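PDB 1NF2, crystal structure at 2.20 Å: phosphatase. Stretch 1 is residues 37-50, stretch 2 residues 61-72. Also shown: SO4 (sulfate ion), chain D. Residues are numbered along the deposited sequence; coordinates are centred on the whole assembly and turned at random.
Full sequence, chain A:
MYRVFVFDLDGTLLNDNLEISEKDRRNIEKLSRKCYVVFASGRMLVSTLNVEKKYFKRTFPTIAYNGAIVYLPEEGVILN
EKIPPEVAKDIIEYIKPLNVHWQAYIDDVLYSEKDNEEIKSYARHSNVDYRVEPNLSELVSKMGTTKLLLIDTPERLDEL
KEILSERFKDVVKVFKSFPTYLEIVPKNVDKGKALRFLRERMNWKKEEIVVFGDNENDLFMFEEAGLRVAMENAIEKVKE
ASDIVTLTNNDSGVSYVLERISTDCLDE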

# COMPACT_ATOMS: atom_id res chain seq x y z
N VAL A 37 0.01 -13.99 -9.87
CA VAL A 37 0.71 -13.42 -8.73
C VAL A 37 0.26 -11.97 -8.53
O VAL A 37 0.19 -11.20 -9.49
CB VAL A 37 2.23 -13.49 -8.94
CG1 VAL A 37 2.96 -12.78 -7.81
CG2 VAL A 37 2.67 -14.95 -9.01
N VAL A 38 -0.05 -11.61 -7.28
CA VAL A 38 -0.51 -10.25 -6.94
C VAL A 38 0.30 -9.60 -5.82
O VAL A 38 0.55 -10.20 -4.78
CB VAL A 38 -2.00 -10.27 -6.50
CG1 VAL A 38 -2.49 -8.85 -6.19
CG2 VAL A 38 -2.86 -10.89 -7.59
N PHE A 39 0.73 -8.36 -6.05
CA PHE A 39 1.49 -7.62 -5.05
C PHE A 39 0.58 -6.53 -4.47
O PHE A 39 -0.05 -5.78 -5.22
CB PHE A 39 2.73 -6.98 -5.69
CG PHE A 39 3.75 -7.98 -6.16
CD1 PHE A 39 3.56 -8.70 -7.34
CD2 PHE A 39 4.89 -8.23 -5.41
CE1 PHE A 39 4.49 -9.65 -7.76
CE2 PHE A 39 5.83 -9.18 -5.82
CZ PHE A 39 5.63 -9.89 -6.99
N ALA A 40 0.50 -6.45 -3.15
CA ALA A 40 -0.34 -5.46 -2.49
C ALA A 40 0.47 -4.67 -1.49
O ALA A 40 0.93 -5.21 -0.49
CB ALA A 40 -1.51 -6.16 -1.80
N SER A 41 0.62 -3.38 -1.74
CA SER A 41 1.42 -2.53 -0.87
C SER A 41 0.78 -1.20 -0.49
O SER A 41 -0.20 -0.77 -1.12
CB SER A 41 2.77 -2.25 -1.54
OG SER A 41 3.58 -1.43 -0.72
N GLY A 42 1.34 -0.56 0.53
CA GLY A 42 0.85 0.74 0.95
C GLY A 42 1.65 1.81 0.23
O GLY A 42 1.32 3.00 0.27
N ARG A 43 2.72 1.38 -0.45
CA ARG A 43 3.60 2.29 -1.19
C ARG A 43 2.96 2.79 -2.49
O ARG A 43 1.92 2.29 -2.90
CB ARG A 43 4.93 1.58 -1.50
CG ARG A 43 5.54 0.86 -0.29
CD ARG A 43 6.87 0.19 -0.60
NE ARG A 43 8.00 1.10 -0.43
CZ ARG A 43 8.76 1.17 0.66
NH1 ARG A 43 8.53 0.37 1.69
NH2 ARG A 43 9.75 2.05 0.72
N MET A 44 3.59 3.79 -3.11
CA MET A 44 3.11 4.37 -4.36
C MET A 44 3.05 3.28 -5.44
O MET A 44 3.68 2.23 -5.31
CB MET A 44 4.06 5.49 -4.82
CG MET A 44 4.20 6.68 -3.86
SD MET A 44 5.43 7.94 -4.40
CE MET A 44 4.69 8.43 -5.83
N LEU A 45 2.30 3.53 -6.51
CA LEU A 45 2.18 2.54 -7.59
C LEU A 45 3.53 2.35 -8.28
O LEU A 45 3.96 1.23 -8.54
CB LEU A 45 1.15 3.00 -8.62
CG LEU A 45 0.44 1.99 -9.54
CD1 LEU A 45 0.43 2.55 -10.95
CD2 LEU A 45 1.11 0.63 -9.52
N VAL A 46 4.20 3.46 -8.59
CA VAL A 46 5.49 3.40 -9.25
C VAL A 46 6.53 2.65 -8.42
O VAL A 46 7.30 1.86 -8.97
CB VAL A 46 6.05 4.81 -9.56
CG1 VAL A 46 5.36 5.38 -10.77
CG2 VAL A 46 5.87 5.73 -8.36
N SER A 47 6.54 2.89 -7.12
CA SER A 47 7.48 2.22 -6.24
C SER A 47 7.25 0.71 -6.27
O SER A 47 8.19 -0.08 -6.27
CB SER A 47 7.34 2.72 -4.80
OG SER A 47 7.55 4.12 -4.73
N THR A 48 5.98 0.33 -6.30
CA THR A 48 5.61 -1.07 -6.30
C THR A 48 5.94 -1.74 -7.64
O THR A 48 6.51 -2.83 -7.67
CB THR A 48 4.10 -1.24 -5.98
OG1 THR A 48 3.79 -0.54 -4.77
CG2 THR A 48 3.73 -2.72 -5.82
N LEU A 49 5.61 -1.08 -8.74
CA LEU A 49 5.91 -1.64 -10.06
C LEU A 49 7.42 -1.74 -10.27
O LEU A 49 7.89 -2.61 -11.01
CB LEU A 49 5.28 -0.79 -11.17
CG LEU A 49 3.76 -0.60 -11.14
CD1 LEU A 49 3.33 0.24 -12.32
CD2 LEU A 49 3.06 -1.95 -11.17
N ASN A 50 8.17 -0.85 -9.63
CA ASN A 50 9.62 -0.84 -9.77
C ASN A 50 10.27 -2.04 -9.09
O ASN A 50 11.30 -2.53 -9.54
CB ASN A 50 10.21 0.46 -9.21
CG ASN A 50 10.12 1.61 -10.21
OD1 ASN A 50 9.73 1.42 -11.36
ND2 ASN A 50 10.50 2.81 -9.77
N PRO A 61 -0.60 -7.99 -11.57
CA PRO A 61 -1.78 -7.28 -11.08
C PRO A 61 -1.28 -6.68 -9.77
O PRO A 61 -0.62 -7.37 -8.98
CB PRO A 61 -2.79 -8.42 -10.88
CG PRO A 61 -2.46 -9.34 -12.03
CD PRO A 61 -0.94 -9.36 -12.02
N THR A 62 -1.55 -5.41 -9.53
CA THR A 62 -1.03 -4.76 -8.34
C THR A 62 -2.01 -3.91 -7.53
O THR A 62 -2.86 -3.20 -8.10
CB THR A 62 0.20 -3.90 -8.73
OG1 THR A 62 1.23 -4.75 -9.25
CG2 THR A 62 0.73 -3.12 -7.53
N ILE A 63 -1.89 -3.99 -6.21
CA ILE A 63 -2.70 -3.19 -5.30
C ILE A 63 -1.69 -2.26 -4.63
O ILE A 63 -0.74 -2.71 -3.99
CB ILE A 63 -3.40 -4.07 -4.22
CG1 ILE A 63 -4.42 -5.00 -4.89
CG2 ILE A 63 -4.13 -3.17 -3.21
CD1 ILE A 63 -5.14 -5.91 -3.93
N ALA A 64 -1.88 -0.96 -4.83
CA ALA A 64 -1.00 0.07 -4.30
C ALA A 64 -1.75 1.08 -3.41
O ALA A 64 -2.98 1.04 -3.32
CB ALA A 64 -0.32 0.80 -5.46
N TYR A 65 -1.01 1.97 -2.75
CA TYR A 65 -1.62 2.97 -1.86
C TYR A 65 -2.62 2.33 -0.90
O TYR A 65 -3.67 2.90 -0.61
CB TYR A 65 -2.34 4.04 -2.69
CG TYR A 65 -1.42 4.99 -3.42
CD1 TYR A 65 -0.75 6.01 -2.74
CD2 TYR A 65 -1.21 4.87 -4.79
CE1 TYR A 65 0.10 6.90 -3.42
CE2 TYR A 65 -0.37 5.74 -5.47
CZ TYR A 65 0.28 6.75 -4.79
OH TYR A 65 1.10 7.62 -5.47
N ASN A 66 -2.28 1.13 -0.43
CA ASN A 66 -3.12 0.41 0.53
C ASN A 66 -4.58 0.23 0.09
O ASN A 66 -5.51 0.30 0.90
CB ASN A 66 -3.07 1.12 1.89
CG ASN A 66 -3.69 0.30 2.99
OD1 ASN A 66 -3.45 -0.89 3.10
ND2 ASN A 66 -4.50 0.94 3.84
N GLY A 67 -4.79 -0.02 -1.20
CA GLY A 67 -6.14 -0.24 -1.68
C GLY A 67 -6.77 0.79 -2.59
O GLY A 67 -7.79 0.50 -3.23
N ALA A 68 -6.18 1.99 -2.68
CA ALA A 68 -6.72 3.06 -3.51
C ALA A 68 -6.50 2.79 -4.99
O ALA A 68 -7.28 3.23 -5.84
CB ALA A 68 -6.11 4.41 -3.11
N ILE A 69 -5.42 2.09 -5.32
CA ILE A 69 -5.14 1.77 -6.71
C ILE A 69 -5.06 0.28 -7.00
O ILE A 69 -4.43 -0.48 -6.26
CB ILE A 69 -3.83 2.43 -7.17
CG1 ILE A 69 -4.05 3.95 -7.30
CG2 ILE A 69 -3.36 1.84 -8.50
CD1 ILE A 69 -2.92 4.69 -7.96
N VAL A 70 -5.73 -0.13 -8.08
CA VAL A 70 -5.69 -1.52 -8.54
C VAL A 70 -5.20 -1.42 -9.98
O VAL A 70 -5.80 -0.74 -10.81
CB VAL A 70 -7.08 -2.19 -8.51
CG1 VAL A 70 -6.99 -3.60 -9.09
CG2 VAL A 70 -7.59 -2.27 -7.08
N TYR A 71 -4.08 -2.08 -10.26
CA TYR A 71 -3.48 -2.05 -11.58
C TYR A 71 -3.34 -3.43 -12.22
O TYR A 71 -3.03 -4.41 -11.55
CB TYR A 71 -2.11 -1.37 -11.47
CG TYR A 71 -1.12 -1.69 -12.57
CD1 TYR A 71 -0.46 -2.93 -12.61
CD2 TYR A 71 -0.81 -0.74 -13.54
CE1 TYR A 71 0.48 -3.21 -13.60
CE2 TYR A 71 0.14 -1.01 -14.53
CZ TYR A 71 0.78 -2.25 -14.56
OH TYR A 71 1.71 -2.51 -15.53
N LEU A 72 -3.59 -3.49 -13.53
CA LEU A 72 -3.46 -4.72 -14.31
C LEU A 72 -2.43 -4.45 -15.40
O LEU A 72 -2.51 -3.44 -16.11
CB LEU A 72 -4.79 -5.13 -14.97
CG LEU A 72 -5.85 -5.72 -14.05
CD1 LEU A 72 -7.05 -6.18 -14.86
CD2 LEU A 72 -5.26 -6.89 -13.28
S SO4 D . 2.15 -1.73 4.17
O1 SO4 D . 2.40 -2.19 2.81
O2 SO4 D . 2.06 -0.26 4.17
O3 SO4 D . 0.89 -2.33 4.64
O4 SO4 D . 3.25 -2.10 5.07

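Strands 37-40 and 62-64 lie side by side and parallel, their axes 4° apart and 4.7 Å at closest approach. The pairing rests on backbone hydrogen bonds: Ile63 N gives to Phe39 O at 2.8 Å with an almost linear N-H...O angle of 178°, and Ser41 N gives to Ile63 O at 2.7 Å (165°). At the start of the ladder, Phe39 N to Pro61 O is weak at 3.4 Å; Pro61 can offer its carbonyl but has no amide hydrogen to give. Beyond the strands the chains stay joined, with Asn66 N donating to Ser41 O at 2.9 Å and Tyr65 N to Arg43 O at 3.0 Å. The positive phi values of Tyr65 and Asn66 (49° and 54°) mark the turn that brings these two amides to the loop.

Side chains divide between the sheet faces. On the face of Ala40 and Ile63, the CB atoms of this bridged pair, Ala40 CB and Ile63 CB, are 3.7 Å apart, an apolar contact that follows from the parallel pairing. Ile63, with chi1 m (-65°), also brings CG1 to 4.5 Å from Val38 CG1; chi2 t then extends the chain to CD1.

The face carrying Thr62 receives the helix. Thr48 adopts chi1 m (-53°), which places CG2 3.5 Å from Thr62 CG2 while OG1 donates to Met44 O at 2.8 Å. The threonine thus satisfies its hydroxyl within its own stretch and presents a methyl to the sheet. Leu45 has the largest covered area, 82 Å². Its CA sits 3.7 Å from Ala64 CB, a short side chain that admits the helix start, and its CG reaches Ile69 CG2 at 3.9 Å. Its chi1 is t (-157°), but chi2 (-135°) lies between wells. One turn on, Leu49 uses the m,t rotamer to set CD2 over a face of the Tyr71 ring, 4.0 Å from its centroid and 21° off the normal, a CH-pi contact.

Tyr65 points away at CB, yet chi1 m (-72°) and chi2 -76° bring its ring back beneath the segment leading into the helix. Met44 CA lies over one ring face, 4.0 Å from the centroid, and Met44 CG is 3.6 Å from Tyr65 OH; that hydroxyl is hydrogen-bonded elsewhere in the structure.

Ser41, with chi1 t, turns OG to accept from Arg43 N at 3.0 Å, bracing the loop. Gly42 N donates to sulfate O1 at 3.0 Å, and an ideal CB on Gly42 would fall 2.4 Å from sulfate O2, so glycine leaves room for the ion. In all, 781 Å² is buried.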